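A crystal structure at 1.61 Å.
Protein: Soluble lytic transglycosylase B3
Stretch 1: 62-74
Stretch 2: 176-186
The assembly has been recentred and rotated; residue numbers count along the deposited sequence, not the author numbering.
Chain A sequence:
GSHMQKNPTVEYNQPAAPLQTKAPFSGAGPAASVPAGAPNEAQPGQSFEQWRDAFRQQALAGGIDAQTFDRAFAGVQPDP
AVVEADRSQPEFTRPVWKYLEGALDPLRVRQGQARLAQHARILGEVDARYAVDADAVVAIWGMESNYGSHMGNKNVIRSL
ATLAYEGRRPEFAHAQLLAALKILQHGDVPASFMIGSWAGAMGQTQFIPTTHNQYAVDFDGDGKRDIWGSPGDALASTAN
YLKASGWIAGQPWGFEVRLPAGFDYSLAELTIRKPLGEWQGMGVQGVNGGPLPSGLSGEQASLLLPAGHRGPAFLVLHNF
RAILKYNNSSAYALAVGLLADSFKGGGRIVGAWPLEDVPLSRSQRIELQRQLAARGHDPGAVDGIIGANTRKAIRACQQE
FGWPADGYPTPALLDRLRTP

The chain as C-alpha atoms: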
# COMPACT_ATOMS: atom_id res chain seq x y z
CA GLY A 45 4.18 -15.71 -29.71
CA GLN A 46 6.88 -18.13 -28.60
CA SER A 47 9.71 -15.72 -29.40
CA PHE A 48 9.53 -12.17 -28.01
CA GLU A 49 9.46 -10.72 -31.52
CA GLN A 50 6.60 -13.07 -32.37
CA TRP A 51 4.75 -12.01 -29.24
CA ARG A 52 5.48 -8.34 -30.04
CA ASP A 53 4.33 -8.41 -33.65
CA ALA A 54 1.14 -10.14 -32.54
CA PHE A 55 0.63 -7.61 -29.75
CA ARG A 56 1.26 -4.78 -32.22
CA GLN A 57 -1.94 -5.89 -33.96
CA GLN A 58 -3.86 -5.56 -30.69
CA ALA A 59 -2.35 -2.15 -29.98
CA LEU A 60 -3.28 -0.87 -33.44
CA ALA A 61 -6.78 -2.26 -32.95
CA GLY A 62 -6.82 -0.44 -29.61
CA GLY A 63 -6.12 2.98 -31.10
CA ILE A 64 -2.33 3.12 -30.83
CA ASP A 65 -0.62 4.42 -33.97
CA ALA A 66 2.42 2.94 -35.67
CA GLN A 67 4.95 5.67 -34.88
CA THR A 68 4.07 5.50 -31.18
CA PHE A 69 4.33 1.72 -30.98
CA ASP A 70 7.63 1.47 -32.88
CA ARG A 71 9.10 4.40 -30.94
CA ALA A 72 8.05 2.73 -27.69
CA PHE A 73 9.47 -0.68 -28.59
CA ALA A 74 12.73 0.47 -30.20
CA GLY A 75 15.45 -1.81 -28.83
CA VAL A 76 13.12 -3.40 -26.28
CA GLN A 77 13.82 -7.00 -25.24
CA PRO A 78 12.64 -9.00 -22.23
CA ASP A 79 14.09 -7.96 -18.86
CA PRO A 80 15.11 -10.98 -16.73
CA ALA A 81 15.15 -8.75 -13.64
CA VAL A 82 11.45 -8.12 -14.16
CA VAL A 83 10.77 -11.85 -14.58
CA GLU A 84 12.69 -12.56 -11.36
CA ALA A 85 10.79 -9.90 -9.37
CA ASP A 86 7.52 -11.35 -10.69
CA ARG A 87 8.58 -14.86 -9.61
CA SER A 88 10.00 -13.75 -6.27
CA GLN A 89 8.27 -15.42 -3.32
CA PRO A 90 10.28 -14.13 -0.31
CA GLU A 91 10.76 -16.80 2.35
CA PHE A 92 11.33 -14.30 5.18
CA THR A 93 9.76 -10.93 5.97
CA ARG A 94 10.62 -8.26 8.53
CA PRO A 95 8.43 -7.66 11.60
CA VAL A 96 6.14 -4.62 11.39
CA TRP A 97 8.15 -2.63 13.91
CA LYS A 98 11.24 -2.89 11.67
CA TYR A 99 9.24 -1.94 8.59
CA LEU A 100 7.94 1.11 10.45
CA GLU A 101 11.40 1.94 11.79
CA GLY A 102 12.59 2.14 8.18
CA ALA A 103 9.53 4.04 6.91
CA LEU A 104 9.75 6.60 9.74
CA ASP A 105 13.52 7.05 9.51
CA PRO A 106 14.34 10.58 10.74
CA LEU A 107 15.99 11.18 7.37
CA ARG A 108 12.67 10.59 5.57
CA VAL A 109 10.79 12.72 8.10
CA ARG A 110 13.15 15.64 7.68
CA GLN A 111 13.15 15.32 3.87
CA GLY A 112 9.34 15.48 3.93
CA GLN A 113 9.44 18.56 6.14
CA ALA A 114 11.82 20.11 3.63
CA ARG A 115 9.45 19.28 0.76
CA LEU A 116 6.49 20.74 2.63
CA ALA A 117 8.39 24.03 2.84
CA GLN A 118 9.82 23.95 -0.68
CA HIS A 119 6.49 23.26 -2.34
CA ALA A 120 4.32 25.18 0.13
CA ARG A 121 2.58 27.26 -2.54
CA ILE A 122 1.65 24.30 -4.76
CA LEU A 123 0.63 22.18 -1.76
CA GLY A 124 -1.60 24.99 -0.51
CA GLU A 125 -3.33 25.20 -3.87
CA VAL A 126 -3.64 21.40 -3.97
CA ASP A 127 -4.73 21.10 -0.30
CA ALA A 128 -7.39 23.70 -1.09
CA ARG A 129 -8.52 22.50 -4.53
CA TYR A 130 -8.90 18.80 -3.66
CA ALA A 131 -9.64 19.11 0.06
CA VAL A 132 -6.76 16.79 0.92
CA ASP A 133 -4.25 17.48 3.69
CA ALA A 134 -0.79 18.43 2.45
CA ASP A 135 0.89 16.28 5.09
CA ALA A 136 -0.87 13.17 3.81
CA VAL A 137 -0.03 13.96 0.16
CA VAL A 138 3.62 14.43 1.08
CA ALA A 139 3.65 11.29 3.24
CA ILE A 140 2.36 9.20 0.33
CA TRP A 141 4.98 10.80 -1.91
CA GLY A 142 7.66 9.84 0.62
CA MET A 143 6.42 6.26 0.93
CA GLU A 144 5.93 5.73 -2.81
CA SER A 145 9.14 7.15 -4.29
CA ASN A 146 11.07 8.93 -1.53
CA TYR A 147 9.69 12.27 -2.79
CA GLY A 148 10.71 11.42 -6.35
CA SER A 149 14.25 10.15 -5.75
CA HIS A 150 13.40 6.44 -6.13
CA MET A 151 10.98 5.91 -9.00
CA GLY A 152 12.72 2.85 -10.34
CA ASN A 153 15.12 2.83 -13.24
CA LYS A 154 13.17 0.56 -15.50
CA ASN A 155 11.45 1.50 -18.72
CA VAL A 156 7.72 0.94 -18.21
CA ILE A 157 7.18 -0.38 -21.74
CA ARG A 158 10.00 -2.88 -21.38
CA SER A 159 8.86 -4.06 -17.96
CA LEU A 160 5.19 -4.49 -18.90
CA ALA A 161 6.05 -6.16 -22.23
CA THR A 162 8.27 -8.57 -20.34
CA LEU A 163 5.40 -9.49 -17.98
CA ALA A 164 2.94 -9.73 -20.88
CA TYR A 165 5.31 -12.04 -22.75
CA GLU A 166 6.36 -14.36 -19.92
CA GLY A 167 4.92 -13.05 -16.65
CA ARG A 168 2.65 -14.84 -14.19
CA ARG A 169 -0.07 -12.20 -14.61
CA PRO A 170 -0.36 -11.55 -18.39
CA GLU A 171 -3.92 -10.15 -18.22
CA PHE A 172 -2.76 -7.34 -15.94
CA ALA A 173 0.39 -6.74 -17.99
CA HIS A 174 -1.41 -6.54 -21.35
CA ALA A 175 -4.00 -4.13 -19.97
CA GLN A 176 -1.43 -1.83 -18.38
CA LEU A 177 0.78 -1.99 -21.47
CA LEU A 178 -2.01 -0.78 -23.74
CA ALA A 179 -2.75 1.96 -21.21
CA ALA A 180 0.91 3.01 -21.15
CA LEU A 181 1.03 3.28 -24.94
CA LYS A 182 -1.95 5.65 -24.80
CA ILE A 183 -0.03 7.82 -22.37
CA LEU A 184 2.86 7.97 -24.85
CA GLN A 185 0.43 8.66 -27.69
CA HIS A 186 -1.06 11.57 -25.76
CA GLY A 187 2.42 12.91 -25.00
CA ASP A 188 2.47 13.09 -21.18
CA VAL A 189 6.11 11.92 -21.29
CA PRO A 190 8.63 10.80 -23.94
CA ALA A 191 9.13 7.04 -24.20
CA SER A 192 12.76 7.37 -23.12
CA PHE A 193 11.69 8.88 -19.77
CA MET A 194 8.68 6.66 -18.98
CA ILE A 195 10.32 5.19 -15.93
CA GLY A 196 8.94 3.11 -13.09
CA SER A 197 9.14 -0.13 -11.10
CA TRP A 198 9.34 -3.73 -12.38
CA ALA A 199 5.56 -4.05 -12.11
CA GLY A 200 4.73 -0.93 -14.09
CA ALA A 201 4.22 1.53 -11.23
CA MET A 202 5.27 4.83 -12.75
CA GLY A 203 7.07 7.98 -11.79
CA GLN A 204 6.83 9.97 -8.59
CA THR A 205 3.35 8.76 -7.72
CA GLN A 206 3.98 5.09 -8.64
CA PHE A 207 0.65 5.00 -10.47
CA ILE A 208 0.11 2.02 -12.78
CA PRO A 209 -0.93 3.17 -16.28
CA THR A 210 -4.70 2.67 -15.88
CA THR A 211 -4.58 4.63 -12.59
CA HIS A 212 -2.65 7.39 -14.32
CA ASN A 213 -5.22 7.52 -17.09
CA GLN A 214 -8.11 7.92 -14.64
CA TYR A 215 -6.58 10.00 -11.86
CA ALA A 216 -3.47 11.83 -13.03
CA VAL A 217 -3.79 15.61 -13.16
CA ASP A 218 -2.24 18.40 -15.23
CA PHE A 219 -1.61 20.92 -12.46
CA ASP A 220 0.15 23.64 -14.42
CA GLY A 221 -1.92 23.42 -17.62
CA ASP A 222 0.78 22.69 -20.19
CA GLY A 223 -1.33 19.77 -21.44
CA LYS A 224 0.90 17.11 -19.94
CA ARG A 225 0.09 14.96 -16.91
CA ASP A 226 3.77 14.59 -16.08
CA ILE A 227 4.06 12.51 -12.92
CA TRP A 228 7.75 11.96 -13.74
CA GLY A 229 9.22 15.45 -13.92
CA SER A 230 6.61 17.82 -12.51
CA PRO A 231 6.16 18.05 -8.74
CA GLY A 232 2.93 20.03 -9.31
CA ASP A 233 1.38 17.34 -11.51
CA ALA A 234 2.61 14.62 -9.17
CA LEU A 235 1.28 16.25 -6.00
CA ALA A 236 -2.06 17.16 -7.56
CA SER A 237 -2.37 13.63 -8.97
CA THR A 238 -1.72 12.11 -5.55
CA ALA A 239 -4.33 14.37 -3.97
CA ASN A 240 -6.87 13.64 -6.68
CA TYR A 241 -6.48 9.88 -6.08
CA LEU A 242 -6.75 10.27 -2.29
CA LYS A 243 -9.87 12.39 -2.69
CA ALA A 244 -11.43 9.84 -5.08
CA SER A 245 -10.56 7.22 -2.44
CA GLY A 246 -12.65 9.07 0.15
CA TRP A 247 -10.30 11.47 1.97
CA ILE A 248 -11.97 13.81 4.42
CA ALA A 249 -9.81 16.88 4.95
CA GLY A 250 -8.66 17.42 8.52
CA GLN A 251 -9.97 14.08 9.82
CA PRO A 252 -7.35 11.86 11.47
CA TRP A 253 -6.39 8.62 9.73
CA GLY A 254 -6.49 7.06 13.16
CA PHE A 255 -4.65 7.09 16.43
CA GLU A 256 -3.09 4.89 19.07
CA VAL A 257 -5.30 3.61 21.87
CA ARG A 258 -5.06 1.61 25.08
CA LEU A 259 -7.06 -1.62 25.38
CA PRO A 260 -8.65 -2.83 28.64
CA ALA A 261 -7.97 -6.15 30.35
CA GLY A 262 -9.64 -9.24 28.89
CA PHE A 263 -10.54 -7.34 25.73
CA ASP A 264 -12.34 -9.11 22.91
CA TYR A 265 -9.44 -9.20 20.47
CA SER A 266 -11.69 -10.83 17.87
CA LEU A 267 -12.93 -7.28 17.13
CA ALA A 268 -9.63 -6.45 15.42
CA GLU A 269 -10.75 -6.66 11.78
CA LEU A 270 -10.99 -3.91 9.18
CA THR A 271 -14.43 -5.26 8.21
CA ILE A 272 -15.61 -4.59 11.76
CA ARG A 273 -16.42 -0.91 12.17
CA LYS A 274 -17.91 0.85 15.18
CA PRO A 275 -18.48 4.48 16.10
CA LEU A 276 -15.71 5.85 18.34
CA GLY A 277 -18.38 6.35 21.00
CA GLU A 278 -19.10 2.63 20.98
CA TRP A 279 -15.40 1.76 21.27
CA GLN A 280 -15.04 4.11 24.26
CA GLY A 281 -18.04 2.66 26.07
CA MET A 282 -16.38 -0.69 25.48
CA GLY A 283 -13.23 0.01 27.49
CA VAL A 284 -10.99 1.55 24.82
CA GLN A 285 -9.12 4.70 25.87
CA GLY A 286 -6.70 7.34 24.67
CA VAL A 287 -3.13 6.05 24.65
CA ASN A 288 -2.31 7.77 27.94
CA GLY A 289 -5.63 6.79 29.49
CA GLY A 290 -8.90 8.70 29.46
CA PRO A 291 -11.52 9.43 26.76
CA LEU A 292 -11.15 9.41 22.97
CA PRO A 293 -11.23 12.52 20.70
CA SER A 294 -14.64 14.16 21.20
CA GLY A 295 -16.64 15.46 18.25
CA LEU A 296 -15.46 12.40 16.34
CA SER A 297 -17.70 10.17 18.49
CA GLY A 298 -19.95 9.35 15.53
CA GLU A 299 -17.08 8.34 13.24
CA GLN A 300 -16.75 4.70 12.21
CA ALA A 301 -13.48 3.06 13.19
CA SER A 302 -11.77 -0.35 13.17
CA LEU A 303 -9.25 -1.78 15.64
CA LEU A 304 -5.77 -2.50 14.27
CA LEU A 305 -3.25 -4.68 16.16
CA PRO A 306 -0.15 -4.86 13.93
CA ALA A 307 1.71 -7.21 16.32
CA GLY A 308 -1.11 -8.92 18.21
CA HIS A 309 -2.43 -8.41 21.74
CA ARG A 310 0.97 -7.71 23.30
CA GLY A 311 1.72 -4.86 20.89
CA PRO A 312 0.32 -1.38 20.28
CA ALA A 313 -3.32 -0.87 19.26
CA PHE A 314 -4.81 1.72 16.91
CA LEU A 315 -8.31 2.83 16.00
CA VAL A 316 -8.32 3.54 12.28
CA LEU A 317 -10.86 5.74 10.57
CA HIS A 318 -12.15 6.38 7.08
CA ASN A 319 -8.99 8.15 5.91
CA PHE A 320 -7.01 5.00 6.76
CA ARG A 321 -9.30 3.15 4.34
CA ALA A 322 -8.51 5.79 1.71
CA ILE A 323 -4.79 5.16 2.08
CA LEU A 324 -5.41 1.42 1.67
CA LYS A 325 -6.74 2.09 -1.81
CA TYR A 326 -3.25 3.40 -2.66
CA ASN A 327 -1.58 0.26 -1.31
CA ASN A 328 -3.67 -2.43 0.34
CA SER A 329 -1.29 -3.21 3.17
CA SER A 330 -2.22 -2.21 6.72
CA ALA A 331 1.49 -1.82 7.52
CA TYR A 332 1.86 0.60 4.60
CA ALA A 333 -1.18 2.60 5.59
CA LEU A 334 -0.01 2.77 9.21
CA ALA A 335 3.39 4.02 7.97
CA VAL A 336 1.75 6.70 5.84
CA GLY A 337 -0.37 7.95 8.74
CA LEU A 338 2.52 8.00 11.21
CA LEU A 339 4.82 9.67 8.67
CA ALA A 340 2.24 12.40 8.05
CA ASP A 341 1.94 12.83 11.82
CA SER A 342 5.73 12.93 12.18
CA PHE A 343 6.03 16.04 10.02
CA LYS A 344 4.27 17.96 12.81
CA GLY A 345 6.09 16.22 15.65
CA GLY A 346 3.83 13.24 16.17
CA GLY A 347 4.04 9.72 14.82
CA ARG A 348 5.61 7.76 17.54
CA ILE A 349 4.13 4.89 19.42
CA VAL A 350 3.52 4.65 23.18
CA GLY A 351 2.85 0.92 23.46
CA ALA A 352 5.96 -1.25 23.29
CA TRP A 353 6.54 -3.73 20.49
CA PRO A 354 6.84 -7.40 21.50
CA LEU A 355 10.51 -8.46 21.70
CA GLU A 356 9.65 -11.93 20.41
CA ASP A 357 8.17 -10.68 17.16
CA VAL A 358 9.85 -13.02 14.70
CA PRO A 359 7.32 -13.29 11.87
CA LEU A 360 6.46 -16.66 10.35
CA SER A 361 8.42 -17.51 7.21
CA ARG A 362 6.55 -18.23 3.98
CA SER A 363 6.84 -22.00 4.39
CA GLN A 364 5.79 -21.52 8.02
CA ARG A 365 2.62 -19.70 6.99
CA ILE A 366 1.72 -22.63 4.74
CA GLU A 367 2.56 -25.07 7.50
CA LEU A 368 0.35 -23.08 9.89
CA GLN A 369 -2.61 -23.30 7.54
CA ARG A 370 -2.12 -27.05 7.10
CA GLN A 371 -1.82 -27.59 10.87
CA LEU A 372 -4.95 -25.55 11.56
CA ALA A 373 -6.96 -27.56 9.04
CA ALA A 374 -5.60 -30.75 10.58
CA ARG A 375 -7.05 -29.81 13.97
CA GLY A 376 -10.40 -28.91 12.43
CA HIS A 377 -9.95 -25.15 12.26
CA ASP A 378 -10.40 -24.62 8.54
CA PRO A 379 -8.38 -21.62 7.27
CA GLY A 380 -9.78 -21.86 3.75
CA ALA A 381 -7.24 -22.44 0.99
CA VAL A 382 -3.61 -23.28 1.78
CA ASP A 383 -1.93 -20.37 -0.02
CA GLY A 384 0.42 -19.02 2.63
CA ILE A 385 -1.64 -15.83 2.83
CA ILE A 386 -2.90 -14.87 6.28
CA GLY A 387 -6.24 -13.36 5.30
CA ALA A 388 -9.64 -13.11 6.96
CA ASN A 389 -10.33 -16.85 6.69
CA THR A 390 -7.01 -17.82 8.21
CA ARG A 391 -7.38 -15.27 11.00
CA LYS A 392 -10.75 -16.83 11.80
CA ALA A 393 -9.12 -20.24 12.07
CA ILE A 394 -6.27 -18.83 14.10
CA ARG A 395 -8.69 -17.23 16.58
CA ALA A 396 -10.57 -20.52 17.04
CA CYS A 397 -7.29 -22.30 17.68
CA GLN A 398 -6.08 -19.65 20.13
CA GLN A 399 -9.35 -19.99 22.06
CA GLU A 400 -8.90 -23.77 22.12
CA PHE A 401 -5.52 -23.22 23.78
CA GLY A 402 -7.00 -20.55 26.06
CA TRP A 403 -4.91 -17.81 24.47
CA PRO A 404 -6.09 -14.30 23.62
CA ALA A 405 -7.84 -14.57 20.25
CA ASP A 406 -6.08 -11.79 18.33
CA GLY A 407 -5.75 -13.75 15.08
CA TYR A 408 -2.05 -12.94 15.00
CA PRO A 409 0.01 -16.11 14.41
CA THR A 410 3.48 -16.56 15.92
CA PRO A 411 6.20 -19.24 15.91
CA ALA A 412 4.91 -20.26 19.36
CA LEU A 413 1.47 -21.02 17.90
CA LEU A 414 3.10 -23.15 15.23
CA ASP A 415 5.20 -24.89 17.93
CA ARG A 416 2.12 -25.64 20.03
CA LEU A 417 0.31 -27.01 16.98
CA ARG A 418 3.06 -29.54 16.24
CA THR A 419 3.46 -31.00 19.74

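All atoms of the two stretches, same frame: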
# COMPACT_ATOMS: atom_id res chain seq x y z
N GLY A 62 -6.44 -1.15 -30.81
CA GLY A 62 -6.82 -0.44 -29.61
C GLY A 62 -6.65 1.06 -29.71
O GLY A 62 -6.86 1.78 -28.73
N GLY A 63 -6.26 1.55 -30.88
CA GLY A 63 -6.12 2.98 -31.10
C GLY A 63 -4.70 3.53 -31.07
O GLY A 63 -4.50 4.72 -31.30
N ILE A 64 -3.72 2.68 -30.78
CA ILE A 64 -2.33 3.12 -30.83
C ILE A 64 -1.85 3.20 -32.28
O ILE A 64 -2.13 2.31 -33.09
CB ILE A 64 -1.41 2.17 -30.04
CG1 ILE A 64 -1.89 2.04 -28.59
CG2 ILE A 64 0.04 2.66 -30.10
CD1 ILE A 64 -2.12 3.37 -27.91
N ASP A 65 -1.12 4.26 -32.61
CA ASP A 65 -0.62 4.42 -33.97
C ASP A 65 0.82 3.92 -34.11
O ASP A 65 1.57 3.80 -33.14
CB ASP A 65 -0.74 5.87 -34.45
CG ASP A 65 -0.06 6.86 -33.53
OD1 ASP A 65 0.84 6.46 -32.77
OD2 ASP A 65 -0.43 8.05 -33.58
N ALA A 66 1.19 3.63 -35.36
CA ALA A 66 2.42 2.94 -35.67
C ALA A 66 3.68 3.63 -35.14
O ALA A 66 4.55 2.97 -34.59
CB ALA A 66 2.53 2.75 -37.17
N GLN A 67 3.78 4.94 -35.34
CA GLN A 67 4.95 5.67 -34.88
C GLN A 67 5.13 5.51 -33.38
O GLN A 67 6.24 5.29 -32.89
CB GLN A 67 4.86 7.15 -35.23
CG GLN A 67 6.08 7.96 -34.78
CD GLN A 67 5.91 9.46 -34.94
OE1 GLN A 67 6.32 10.04 -35.95
NE2 GLN A 67 5.29 10.10 -33.95
N THR A 68 4.03 5.60 -32.64
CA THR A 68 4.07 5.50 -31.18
C THR A 68 4.55 4.13 -30.74
O THR A 68 5.42 4.00 -29.86
CB THR A 68 2.69 5.76 -30.56
OG1 THR A 68 2.28 7.10 -30.86
CG2 THR A 68 2.72 5.57 -29.03
N PHE A 69 3.98 3.09 -31.34
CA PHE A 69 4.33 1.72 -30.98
C PHE A 69 5.81 1.44 -31.27
O PHE A 69 6.53 0.94 -30.41
CB PHE A 69 3.44 0.73 -31.74
CG PHE A 69 3.62 -0.69 -31.30
CD1 PHE A 69 4.68 -1.46 -31.78
CD2 PHE A 69 2.75 -1.26 -30.38
CE1 PHE A 69 4.86 -2.76 -31.36
CE2 PHE A 69 2.92 -2.57 -29.96
CZ PHE A 69 3.98 -3.32 -30.45
N ASP A 70 6.25 1.76 -32.48
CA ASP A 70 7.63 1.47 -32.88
C ASP A 70 8.63 2.28 -32.07
O ASP A 70 9.69 1.78 -31.69
CB ASP A 70 7.81 1.71 -34.38
CG ASP A 70 6.91 0.82 -35.23
OD1 ASP A 70 6.45 -0.23 -34.72
OD2 ASP A 70 6.67 1.16 -36.40
N ARG A 71 8.29 3.54 -31.79
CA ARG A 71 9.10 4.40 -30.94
C ARG A 71 9.24 3.79 -29.54
O ARG A 71 10.32 3.74 -28.95
CB ARG A 71 8.47 5.78 -30.86
CG ARG A 71 9.28 6.85 -30.16
CD ARG A 71 8.39 8.05 -29.88
NE ARG A 71 9.11 9.21 -29.35
CZ ARG A 71 8.90 9.74 -28.15
NH1 ARG A 71 7.98 9.23 -27.34
NH2 ARG A 71 9.61 10.80 -27.77
N ALA A 72 8.11 3.31 -29.03
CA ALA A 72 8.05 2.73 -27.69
C ALA A 72 8.81 1.42 -27.56
O ALA A 72 9.36 1.10 -26.50
CB ALA A 72 6.59 2.53 -27.30
N PHE A 73 8.85 0.64 -28.64
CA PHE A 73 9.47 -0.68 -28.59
C PHE A 73 10.88 -0.73 -29.18
O PHE A 73 11.50 -1.78 -29.20
CB PHE A 73 8.58 -1.71 -29.30
CG PHE A 73 7.52 -2.27 -28.41
CD1 PHE A 73 6.29 -1.64 -28.28
CD2 PHE A 73 7.77 -3.41 -27.65
CE1 PHE A 73 5.32 -2.15 -27.43
CE2 PHE A 73 6.78 -3.92 -26.80
CZ PHE A 73 5.56 -3.29 -26.70
N ALA A 74 11.38 0.41 -29.64
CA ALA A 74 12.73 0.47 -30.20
C ALA A 74 13.78 -0.10 -29.23
O ALA A 74 14.01 0.46 -28.15
CB ALA A 74 13.08 1.90 -30.58
N GLN A 176 -2.22 -2.99 -18.76
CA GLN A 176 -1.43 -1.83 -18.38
C GLN A 176 -0.56 -1.37 -19.54
O GLN A 176 -0.31 -0.18 -19.69
CB GLN A 176 -0.57 -2.15 -17.17
CG GLN A 176 -1.40 -2.50 -15.96
CD GLN A 176 -2.36 -1.39 -15.58
OE1 GLN A 176 -2.04 -0.21 -15.68
NE2 GLN A 176 -3.56 -1.77 -15.11
N LEU A 177 -0.10 -2.32 -20.36
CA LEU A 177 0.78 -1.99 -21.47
C LEU A 177 0.03 -1.17 -22.52
O LEU A 177 0.55 -0.19 -23.04
CB LEU A 177 1.37 -3.26 -22.09
CG LEU A 177 2.33 -3.07 -23.27
CD1 LEU A 177 3.49 -2.13 -22.91
CD2 LEU A 177 2.86 -4.41 -23.70
N LEU A 178 -1.20 -1.57 -22.82
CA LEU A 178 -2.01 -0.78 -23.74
C LEU A 178 -2.25 0.62 -23.17
O LEU A 178 -2.20 1.62 -23.89
CB LEU A 178 -3.34 -1.48 -24.03
CG LEU A 178 -4.07 -0.96 -25.26
CD1 LEU A 178 -3.25 -1.26 -26.51
CD2 LEU A 178 -5.45 -1.57 -25.35
N ALA A 179 -2.48 0.69 -21.86
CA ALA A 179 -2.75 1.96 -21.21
C ALA A 179 -1.52 2.86 -21.26
O ALA A 179 -1.63 4.06 -21.49
CB ALA A 179 -3.20 1.74 -19.77
N ALA A 180 -0.35 2.27 -21.05
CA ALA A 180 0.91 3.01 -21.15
C ALA A 180 1.14 3.58 -22.55
O ALA A 180 1.59 4.72 -22.69
CB ALA A 180 2.10 2.13 -20.75
N LEU A 181 0.84 2.80 -23.58
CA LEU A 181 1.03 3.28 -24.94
C LEU A 181 0.13 4.48 -25.23
O LEU A 181 0.52 5.38 -25.98
CB LEU A 181 0.77 2.16 -25.97
CG LEU A 181 1.83 1.05 -26.00
CD1 LEU A 181 1.33 -0.17 -26.77
CD2 LEU A 181 3.11 1.58 -26.64
N LYS A 182 -1.05 4.52 -24.62
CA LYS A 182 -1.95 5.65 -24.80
C LYS A 182 -1.39 6.91 -24.16
O LYS A 182 -1.58 8.01 -24.69
CB LYS A 182 -3.34 5.34 -24.23
CG LYS A 182 -4.02 4.18 -24.92
CD LYS A 182 -5.45 3.98 -24.41
CE LYS A 182 -6.15 2.86 -25.18
NZ LYS A 182 -7.41 2.41 -24.51
N ILE A 183 -0.71 6.73 -23.03
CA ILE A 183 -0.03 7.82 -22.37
C ILE A 183 1.06 8.40 -23.27
O ILE A 183 1.18 9.62 -23.43
CB ILE A 183 0.58 7.37 -21.03
CG1 ILE A 183 -0.54 6.93 -20.08
CG2 ILE A 183 1.40 8.52 -20.43
CD1 ILE A 183 -0.03 6.35 -18.75
N LEU A 184 1.84 7.52 -23.89
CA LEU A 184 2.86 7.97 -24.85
C LEU A 184 2.22 8.66 -26.04
O LEU A 184 2.70 9.69 -26.50
CB LEU A 184 3.72 6.81 -25.33
CG LEU A 184 4.54 6.17 -24.21
CD1 LEU A 184 5.35 5.00 -24.73
CD2 LEU A 184 5.44 7.23 -23.54
N GLN A 185 1.14 8.09 -26.56
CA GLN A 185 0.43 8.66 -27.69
C GLN A 185 -0.07 10.07 -27.37
O GLN A 185 -0.01 10.96 -28.22
CB GLN A 185 -0.73 7.75 -28.10
CG GLN A 185 -1.52 8.24 -29.28
CD GLN A 185 -1.98 7.11 -30.17
OE1 GLN A 185 -1.21 6.20 -30.47
NE2 GLN A 185 -3.24 7.15 -30.59
N HIS A 186 -0.53 10.27 -26.15
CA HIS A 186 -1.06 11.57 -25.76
C HIS A 186 0.05 12.57 -25.49
O HIS A 186 -0.17 13.78 -25.55
CB HIS A 186 -1.96 11.46 -24.53
CG HIS A 186 -2.78 12.69 -24.29
ND1 HIS A 186 -2.58 13.51 -23.21
CD2 HIS A 186 -3.78 13.25 -25.01
CE1 HIS A 186 -3.43 14.53 -23.27
NE2 HIS A 186 -4.17 14.39 -24.34

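A loop and the short helix that follows it pack across a longer helix, joined by an apolar seam with Leu181 at its centre and by one glutamine that bonds the loop backbone at two points. The helix axes, 110° apart in direction, approach to 9.7 Å, and the contact buries 612 Å² in total. Leu181 points toward the first stretch: its CD2 lies 3.7 Å from Ala72 CB, its CD1 4.0 Å from Phe69 CD2, and its CB 3.7 Å from Ile64 CD1. Ile64, with both chi angles m, also sets CG1 4.1 Å from Leu178 CD1. Ala72 points toward the longer helix, its CB also meeting Leu184 CD1 at 3.8 Å, while Leu177 CD2 sits at the edge of the Phe73 ring, 4.2 Å from CZ. At the more exposed end, the Gln185 amide acts both ways: NE2 donates to Gly63 O (2.8 Å), and OE1 accepts from Asp65 N (2.9 Å). Asp65 caps the short helix, its OD1 accepting from Thr68 N (3.3 Å) and, very short, from Thr68 OG1 (2.5 Å). Gly63, at positive phi in a Schellman motif, has no room for a CB beside the preceding carbonyl; at Gly62 a CB would come within 3.2 Å of Leu178 CD2.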